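Local coordinates for glucokinase (PDB 2QM1), which probably phosphorylates glucose at the expense of ATP and is a zinc-binding sugar kinase of the ROK family, at residues B[186-189]-B[190-194]; B[222-225]-B[226-229]; B[254-257]-B[258-261]; B[234-237]-B[238-241]. All coordinates share one frame; numbering follows the deposited sequence. Where two conformers were deposited one is given.

Contact 1: residues B[186-189]-B[190-194]; sequences CLET and VSSAT. With ZN (zinc ion), chain J.
The carbonyl group of Leu187 is approached on both of its faces: Val190 N stands over one and the hydroxyl of Ser191 over the other, each far out of the carbonyl plane and off the lone pairs. The hydroxyl bond is the shorter, with Ser191 OG 2.8 Å from Leu187 O against 3.1 Å for Val190 N to Leu187 O. Ser191 reaches this position because its first torsion (chi1 72°) tucks OG between its own backbone N and carbonyl carbon, where it also lies 3.5 Å from CG of Leu187.

The following carbonyl is gripped twice as well, but by a single residue. Ser192 N meets Glu188 O from above the carbonyl plane at 3.3 Å, whereas Ser192 OG comes at Glu188 O almost along the C=O axis, 3.1 Å away. This serine is the N-cap of the next helix, and its OG accepts from Gly195 N in addition.

One turn earlier, Thr189 OG1 donates to Cys186 O in the carbonyl plane at 2.7 Å, tying the short helix to the backbone of a metal ligand. Cys186 SG binds the zinc ion at 2.2 Å, and His169, Cys179 and Cys181 complete the site. The run from Cys179 to Glu188 matches the ROK signature, in which the cysteines bind zinc and the glutamate follows. Glu188 itself sends OE1 to Val146 N at the start of strand 146-152, while Leu187, Val190 and Ser191 rest on Leu250, Ala253 and Tyr249 of helix 237-261.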
loop_
_atom_site.group_PDB
_atom_site.type_symbol
_atom_site.label_atom_id
_atom_site.label_comp_id
_atom_site.label_asym_id
_atom_site.label_seq_id
_atom_site.Cartn_x
_atom_site.Cartn_y
_atom_site.Cartn_z
ATOM N N CYS B 186 4.424 -16.211 5.651
ATOM C CA CYS B 186 3.333 -15.304 5.710
ATOM C C CYS B 186 3.016 -14.870 7.140
ATOM O O CYS B 186 3.126 -15.662 8.075
ATOM C CB CYS B 186 2.083 -15.931 5.072
ATOM S SG CYS B 186 2.350 -16.302 3.314
ATOM N N LEU B 187 2.599 -13.613 7.295
ATOM C CA LEU B 187 2.052 -13.132 8.572
ATOM C C LEU B 187 0.988 -14.063 9.174
ATOM O O LEU B 187 0.930 -14.295 10.393
ATOM C CB LEU B 187 1.539 -11.683 8.436
ATOM C CG LEU B 187 1.004 -10.948 9.655
ATOM C CD1 LEU B 187 2.059 -10.854 10.790
ATOM C CD2 LEU B 187 0.469 -9.561 9.226
ATOM N N GLU B 188 0.139 -14.593 8.323
ATOM C CA GLU B 188 -0.901 -15.503 8.780
ATOM C C GLU B 188 -0.426 -16.766 9.501
ATOM O O GLU B 188 -1.136 -17.261 10.411
ATOM C CB GLU B 188 -1.773 -15.930 7.610
ATOM C CG GLU B 188 -2.997 -16.654 8.027
ATOM C CD GLU B 188 -3.818 -17.054 6.847
ATOM O OE1 GLU B 188 -4.745 -16.295 6.483
ATOM O OE2 GLU B 188 -3.494 -18.104 6.258
ATOM N N THR B 189 0.732 -17.301 9.096
ATOM C CA THR B 189 1.334 -18.482 9.767
ATOM C C THR B 189 1.753 -18.203 11.226
ATOM O O THR B 189 2.004 -19.102 12.030
ATOM C CB THR B 189 2.612 -19.066 8.968
ATOM O OG1 THR B 189 3.686 -18.131 9.030
ATOM C CG2 THR B 189 2.310 -19.336 7.500
ATOM N N VAL B 190 1.872 -16.942 11.586
ATOM C CA VAL B 190 2.417 -16.656 12.923
ATOM C C VAL B 190 1.430 -15.868 13.808
ATOM O O VAL B 190 1.680 -15.645 15.012
ATOM C CB VAL B 190 3.878 -16.017 12.829
ATOM C CG1 VAL B 190 4.883 -17.011 12.172
ATOM C CG2 VAL B 190 3.864 -14.816 11.992
ATOM N N SER B 191 0.311 -15.453 13.221
ATOM C CA SER B 191 -0.620 -14.509 13.877
ATOM C C SER B 191 -2.123 -14.878 13.794
ATOM O O SER B 191 -2.964 -14.210 14.395
ATOM C CB SER B 191 -0.368 -13.052 13.400
ATOM O OG SER B 191 -0.808 -12.825 12.046
ATOM N N SER B 192 -2.488 -15.932 13.075
ATOM C CA SER B 192 -3.899 -16.347 13.138
ATOM C C SER B 192 -4.044 -17.103 14.474
ATOM O O SER B 192 -3.035 -17.386 15.121
ATOM C CB SER B 192 -4.243 -17.293 12.023
ATOM O OG SER B 192 -3.424 -18.449 12.111
ATOM N N ALA B 193 -5.266 -17.471 14.842
ATOM C CA ALA B 193 -5.530 -18.296 16.056
ATOM C C ALA B 193 -4.607 -19.499 16.142
ATOM O O ALA B 193 -4.003 -19.784 17.176
ATOM C CB ALA B 193 -6.968 -18.766 16.067
ATOM N N THR B 194 -4.497 -20.170 15.000
ATOM C CA THR B 194 -3.645 -21.299 14.773
ATOM C C THR B 194 -2.139 -20.957 14.663
ATOM O O THR B 194 -1.297 -21.742 15.049
ATOM C CB THR B 194 -4.165 -21.986 13.461
ATOM O OG1 THR B 194 -4.989 -23.115 13.791
ATOM C CG2 THR B 194 -3.053 -22.384 12.512
HETATM ZN ZN ZN J . 0.379 -17.061 2.615
#

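Contact 2: residues B[222-225]-B[226-229]; sequences DVSS and KDVF
Ser224 OG donates to Asp227 OD1 at 2.6 Å, the shortest polar bond between the loop 222-225 and the helical turn 226-229. The hydroxyl meets the carboxylate on its anti side and 34° out of its plane. Asp227 can offer OD1 there because its first torsion (chi1 -71°) carries CG beside its own backbone N, back toward the beginning of the helix; a negative charge at this end would probably be eased by the helix dipole. CB of Lys226 lies 3.6 Å from Ser224 OG.

Ser224 is the N-cap of helix 225-233, and the residue before the cap and the fourth one after it, Val223 and Val228, form a hydrophobic staple. Val223 reaches across to Val228 in the first turn, CG1 to CG2 at 4.3 Å. The same methyl, Val223 CG1, presses on CB of Asp227 at 3.4 Å, the two side chains crossing at about a right angle.

Regular helix bonding starts at once, with Val228 N 3.1 Å from Ser224 O and Phe229 N 2.9 Å from Ser225 O. The latter carbonyl has a second neighbour: Ser225 O lies in the plane of the Phe229 ring, at its edge, 3.1 Å from CD2. Beyond the turn, that ring wedges among Phe278 and Leu279 of helix 277-289 and Val243 and Cys247 of helix 237-261, while Ser225 and Val228 lean on Val196 of helix 193-203.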
loop_
_atom_site.group_PDB
_atom_site.type_symbol
_atom_site.label_atom_id
_atom_site.label_comp_id
_atom_site.label_asym_id
_atom_site.label_seq_id
_atom_site.Cartn_x
_atom_site.Cartn_y
_atom_site.Cartn_z
ATOM N N ASP B 222 -5.115 -26.685 21.616
ATOM C CA ASP B 222 -5.273 -25.549 20.718
ATOM C C ASP B 222 -5.808 -24.345 21.476
ATOM O O ASP B 222 -6.944 -23.877 21.264
ATOM C CB ASP B 222 -6.174 -25.934 19.563
ATOM C CG ASP B 222 -5.595 -27.067 18.767
ATOM O OD1 ASP B 222 -6.161 -28.171 18.820
ATOM O OD2 ASP B 222 -4.542 -26.850 18.133
ATOM N N VAL B 223 -4.947 -23.858 22.365
ATOM C CA VAL B 223 -5.244 -22.733 23.237
ATOM C C VAL B 223 -5.508 -21.503 22.421
ATOM O O VAL B 223 -4.789 -21.231 21.464
ATOM C CB VAL B 223 -4.086 -22.479 24.219
ATOM C CG1 VAL B 223 -4.508 -21.439 25.242
ATOM C CG2 VAL B 223 -3.724 -23.777 24.917
ATOM N N SER B 224 -6.552 -20.766 22.786
ATOM C CA SER B 224 -6.895 -19.557 22.045
ATOM C C SER B 224 -5.783 -18.496 22.177
ATOM O O SER B 224 -4.974 -18.547 23.103
ATOM C CB SER B 224 -8.227 -19.004 22.535
ATOM O OG SER B 224 -8.052 -18.395 23.795
ATOM N N SER B 225 -5.732 -17.566 21.222
ATOM C CA SER B 225 -4.803 -16.426 21.280
ATOM C C SER B 225 -5.072 -15.570 22.523
ATOM O O SER B 225 -4.134 -15.100 23.167
ATOM C CB SER B 225 -4.922 -15.562 20.027
ATOM O OG SER B 225 -4.392 -16.221 18.893
ATOM N N LYS B 226 -6.362 -15.393 22.826
ATOM C CA LYS B 226 -6.842 -14.691 24.020
ATOM C C LYS B 226 -6.204 -15.251 25.290
ATOM O O LYS B 226 -5.595 -14.507 26.066
ATOM C CB LYS B 226 -8.366 -14.794 24.109
ATOM C CG LYS B 226 -9.112 -14.205 22.896
ATOM C CD LYS B 226 -10.631 -14.437 22.972
ATOM C CE LYS B 226 -11.301 -14.083 21.638
ATOM N NZ LYS B 226 -12.659 -13.493 21.811
ATOM N N ASP B 227 -6.338 -16.562 25.486
ATOM C CA ASP B 227 -5.716 -17.274 26.633
ATOM C C ASP B 227 -4.194 -17.098 26.662
ATOM O O ASP B 227 -3.627 -16.936 27.726
ATOM C CB ASP B 227 -6.041 -18.787 26.679
ATOM C CG ASP B 227 -7.489 -19.085 27.048
ATOM O OD1 ASP B 227 -8.403 -18.589 26.353
ATOM O OD2 ASP B 227 -7.711 -19.860 28.010
ATOM N N VAL B 228 -3.556 -17.135 25.491
ATOM C CA VAL B 228 -2.093 -16.962 25.360
ATOM C C VAL B 228 -1.661 -15.597 25.852
ATOM O O VAL B 228 -0.738 -15.480 26.644
ATOM C CB VAL B 228 -1.603 -17.192 23.902
ATOM C CG1 VAL B 228 -0.197 -16.689 23.713
ATOM C CG2 VAL B 228 -1.719 -18.682 23.530
ATOM N N PHE B 229 -2.362 -14.578 25.377
ATOM C CA PHE B 229 -2.191 -13.209 25.848
ATOM C C PHE B 229 -2.535 -13.056 27.342
ATOM O O PHE B 229 -1.796 -12.401 28.080
ATOM C CB PHE B 229 -2.932 -12.207 24.923
ATOM C CG PHE B 229 -2.178 -11.898 23.645
ATOM C CD1 PHE B 229 -1.434 -10.725 23.525
ATOM C CD2 PHE B 229 -2.183 -12.800 22.567
ATOM C CE1 PHE B 229 -0.707 -10.456 22.380
ATOM C CE2 PHE B 229 -1.451 -12.546 21.414
ATOM C CZ PHE B 229 -0.711 -11.371 21.313
#

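Contact 3: residues B[254-257]-B[258-261]; sequences TGNL and GNTL
Gly258 N donates to Thr254 O at 2.9 Å, Asn259 N to Gly255 O at 2.7 Å and Leu261 N to Leu257 O at 2.9 Å, the backbone hydrogen bonds of the last two turns of helix 237-261. Among them the bond from Thr260 N to Asn256 O is weak, bent to 135° at the hydrogen.

A side chain makes up for that lapse. Thr260 OG1 donates to the same Asn256 O at 2.9 Å, tilted 20° from the carbonyl plane, so this acceptor keeps a firm partner near the helix end. With chi1 at -64°, OG1 sits beside the threonine's own N and faces back up the helix. Asn259 adds a further polar group: its amide carbon CG lies 3.3 Å from Gly255 O, but its bonds go outward, ND2 to Phe290 O and OD1 to Phe292 N, fastening the helix to the chain that follows helix 277-289.

The apolar pair between the two segments is Leu257 and Leu261, which lie side by side pointing the same way, CD2 of the first 4.1 Å from CD1 of the second.

This end of the helix belongs to the dimer interface. Leu257 meets Thr260 of the second subunit, Leu261 meets Leu157 of the second subunit, and the backbone of Thr260 is hydrogen-bonded to that chain. Within its own chain, Leu257 and Leu261 cover Ile138 of strand 137-142, while Thr254 packs on Val283 and Phe287 of helix 277-289.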
loop_
_atom_site.group_PDB
_atom_site.type_symbol
_atom_site.label_atom_id
_atom_site.label_comp_id
_atom_site.label_asym_id
_atom_site.label_seq_id
_atom_site.Cartn_x
_atom_site.Cartn_y
_atom_site.Cartn_z
ATOM N N THR B 254 3.040 -4.489 9.997
ATOM C CA THR B 254 2.273 -3.238 10.094
ATOM C C THR B 254 3.223 -2.062 9.907
ATOM O O THR B 254 2.858 -1.061 9.370
ATOM C CB THR B 254 1.502 -3.075 11.409
ATOM O OG1 THR B 254 2.398 -3.254 12.514
ATOM C CG2 THR B 254 0.386 -4.130 11.496
ATOM N N GLY B 255 4.449 -2.218 10.350
ATOM C CA GLY B 255 5.434 -1.158 10.198
ATOM C C GLY B 255 5.688 -0.851 8.725
ATOM O O GLY B 255 5.783 0.326 8.328
ATOM N N ASN B 256 5.831 -1.906 7.927
ATOM C CA ASN B 256 6.198 -1.716 6.539
ATOM C C ASN B 256 5.005 -1.185 5.789
ATOM O O ASN B 256 5.169 -0.472 4.793
ATOM C CB ASN B 256 6.762 -3.019 5.919
ATOM C CG ASN B 256 8.276 -3.177 6.138
ATOM O OD1 ASN B 256 8.826 -4.285 6.057
ATOM N ND2 ASN B 256 8.941 -2.083 6.426
ATOM N N LEU B 257 3.794 -1.545 6.247
ATOM C CA LEU B 257 2.587 -0.855 5.787
ATOM C C LEU B 257 2.596 0.640 6.157
ATOM O O LEU B 257 2.177 1.506 5.363
ATOM C CB LEU B 257 1.344 -1.525 6.378
ATOM C CG LEU B 257 0.980 -2.920 5.828
ATOM C CD1 LEU B 257 -0.139 -3.493 6.673
ATOM C CD2 LEU B 257 0.491 -2.804 4.457
ATOM N N GLY B 258 3.053 0.969 7.366
ATOM C CA GLY B 258 3.168 2.361 7.698
ATOM C C GLY B 258 4.197 3.088 6.839
ATOM O O GLY B 258 3.933 4.212 6.323
ATOM N N ASN B 259 5.364 2.466 6.669
ATOM C CA ASN B 259 6.426 3.025 5.832
ATOM C C ASN B 259 6.009 3.279 4.374
ATOM O O ASN B 259 6.494 4.190 3.737
ATOM C CB ASN B 259 7.631 2.111 5.834
ATOM C CG ASN B 259 8.336 2.043 7.198
ATOM O OD1 ASN B 259 8.388 3.028 7.951
ATOM N ND2 ASN B 259 8.844 0.858 7.537
ATOM N N THR B 260 5.139 2.455 3.845
ATOM C CA THR B 260 4.731 2.531 2.427
ATOM C C THR B 260 3.486 3.405 2.244
ATOM O O THR B 260 3.352 4.062 1.207
ATOM C CB THR B 260 4.308 1.143 1.950
ATOM O OG1 THR B 260 5.436 0.285 2.013
ATOM C CG2 THR B 260 3.756 1.177 0.495
ATOM N N LEU B 261 2.562 3.341 3.207
ATOM C CA LEU B 261 1.215 3.928 3.063
ATOM C C LEU B 261 0.927 5.090 4.035
ATOM O O LEU B 261 0.040 5.903 3.789
ATOM C CB LEU B 261 0.155 2.849 3.249
ATOM C CG LEU B 261 0.064 1.818 2.103
ATOM C CD1 LEU B 261 -0.703 0.526 2.442
ATOM C CD2 LEU B 261 -0.519 2.520 0.899
#

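Contact 4: residues B[234-237]-B[238-241]; sequences KGDH and FALM
The carbonyl of Asp236 accepts Leu240 N at 2.9 Å, opening a new helix directly after the chain has left the previous one through Gly235, whose positive phi of 101° belongs to a Schellman motif.

Asp236 is the N-cap, and its carboxylate does the capping. Phe238 N lies 2.9 Å from Asp236 OD2, on the anti side of the carboxylate, and Ala239 N makes a weaker bond to the same oxygen at 3.3 Å. Because CG is anti to the backbone N (chi1 -174°), the carboxylate swings over the first turn, while CB of Asp236 rests on CB of Ala239 at 3.8 Å. The other oxygen, OD1, takes Leu213 N, so one aspartate serves two helix starts, and the amides gathered round it would be expected to stabilise its negative charge.

The His237 side chain bonds back to the loop: ND1 donates to Gly235 O at 3.0 Å, with the acceptor close to the ring plane, which fixes the imidazole back over the turn. CG of Leu240 comes within 3.3 Å of Asp236 O, and its CD1 lies 3.9 Å from Gly235 O.

The junction lies between helices 225-233 and 237-261, where Ala239 and Leu240 pack on Ala232, and Ala239 also meets Phe231. Phe238 leads off to Leu213 and Lys214 of helix 212-218, and its ring meets that of Phe207 at about 45°.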
loop_
_atom_site.group_PDB
_atom_site.type_symbol
_atom_site.label_atom_id
_atom_site.label_comp_id
_atom_site.label_asym_id
_atom_site.label_seq_id
_atom_site.Cartn_x
_atom_site.Cartn_y
_atom_site.Cartn_z
ATOM N N LYS B 234 -0.855 -11.852 32.834
ATOM C CA LYS B 234 -0.805 -12.431 34.176
ATOM C C LYS B 234 0.634 -12.832 34.621
ATOM O O LYS B 234 0.831 -13.318 35.744
ATOM C CB LYS B 234 -1.740 -13.646 34.184
ATOM C CG LYS B 234 -2.575 -13.876 35.445
ATOM C CD LYS B 234 -4.066 -13.497 35.270
ATOM C CE LYS B 234 -4.787 -14.314 34.160
ATOM N NZ LYS B 234 -6.296 -14.217 34.161
ATOM N N GLY B 235 1.630 -12.656 33.745
ATOM C CA GLY B 235 3.048 -12.856 34.118
ATOM C C GLY B 235 3.793 -14.138 33.732
ATOM O O GLY B 235 4.944 -14.331 34.150
ATOM N N ASP B 236 3.158 -14.997 32.927
ATOM C CA ASP B 236 3.704 -16.283 32.465
ATOM C C ASP B 236 4.866 -16.052 31.504
ATOM O O ASP B 236 4.671 -15.559 30.368
ATOM C CB ASP B 236 2.587 -17.094 31.773
ATOM C CG ASP B 236 3.009 -18.513 31.373
ATOM O OD1 ASP B 236 2.127 -19.414 31.346
ATOM O OD2 ASP B 236 4.197 -18.732 31.064
ATOM N N HIS B 237 6.071 -16.408 31.966
ATOM C CA HIS B 237 7.297 -16.105 31.240
ATOM C C HIS B 237 7.297 -16.757 29.831
ATOM O O HIS B 237 7.878 -16.216 28.896
ATOM C CB HIS B 237 8.528 -16.536 32.044
ATOM C CG HIS B 237 8.843 -15.668 33.231
ATOM N ND1 HIS B 237 7.925 -14.832 33.828
ATOM C CD2 HIS B 237 9.977 -15.557 33.967
ATOM C CE1 HIS B 237 8.486 -14.217 34.856
ATOM N NE2 HIS B 237 9.733 -14.639 34.961
ATOM N N PHE B 238 6.602 -17.884 29.676
ATOM C CA PHE B 238 6.509 -18.505 28.370
ATOM C C PHE B 238 5.535 -17.767 27.471
ATOM O O PHE B 238 5.877 -17.445 26.345
ATOM C CB PHE B 238 6.180 -20.016 28.430
ATOM C CG PHE B 238 6.190 -20.685 27.064
ATOM C CD1 PHE B 238 7.351 -20.679 26.278
ATOM C CD2 PHE B 238 5.047 -21.310 26.566
ATOM C CE1 PHE B 238 7.386 -21.259 25.015
ATOM C CE2 PHE B 238 5.056 -21.915 25.312
ATOM C CZ PHE B 238 6.236 -21.889 24.520
ATOM N N ALA B 239 4.325 -17.513 27.957
ATOM C CA ALA B 239 3.376 -16.673 27.236
ATOM C C ALA B 239 3.981 -15.349 26.773
ATOM O O ALA B 239 3.603 -14.812 25.733
ATOM C CB ALA B 239 2.151 -16.432 28.059
ATOM N N LEU B 240 4.924 -14.830 27.544
ATOM C CA LEU B 240 5.525 -13.524 27.257
ATOM C C LEU B 240 6.533 -13.632 26.112
ATOM O O LEU B 240 6.727 -12.672 25.359
ATOM C CB LEU B 240 6.211 -12.951 28.518
ATOM C CG LEU B 240 5.279 -12.398 29.603
ATOM C CD1 LEU B 240 5.980 -12.252 30.964
ATOM C CD2 LEU B 240 4.670 -11.068 29.098
HETATM N N MSE B 241 7.190 -14.787 26.026
HETATM C CA MSE B 241 8.099 -15.103 24.931
HETATM C C MSE B 241 7.314 -15.256 23.618
HETATM O O MSE B 241 7.759 -14.735 22.588
HETATM C CB MSE B 241 8.891 -16.373 25.257
HETATM C CG MSE B 241 10.090 -16.668 24.351
HETATM SE SE MSE B 241 10.925 -18.424 24.702
HETATM C CE MSE B 241 12.069 -17.783 26.133
#

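Overall arrangement
From the N terminus the contacts run in series, in the order 1, 2, 4, 3; none nests in or crosses another, and each is a local turn at or along a helix. Contact 1 leads from the zinc-bound loop through helix 188-191 to the start of helix 193-203. Contact 2 opens helix 225-233 and touches contact 1 where Ser225 OG lies 3.7 Å from Ala193 CA. Contact 4 turns that helix into helix 237-261 and meets contact 2 through Val228 O and Ala239 CB. Contact 3, its centre about 28 Å from that of contact 4, ends the same long helix at the dimer interface, beside the sheet containing strand 137-142.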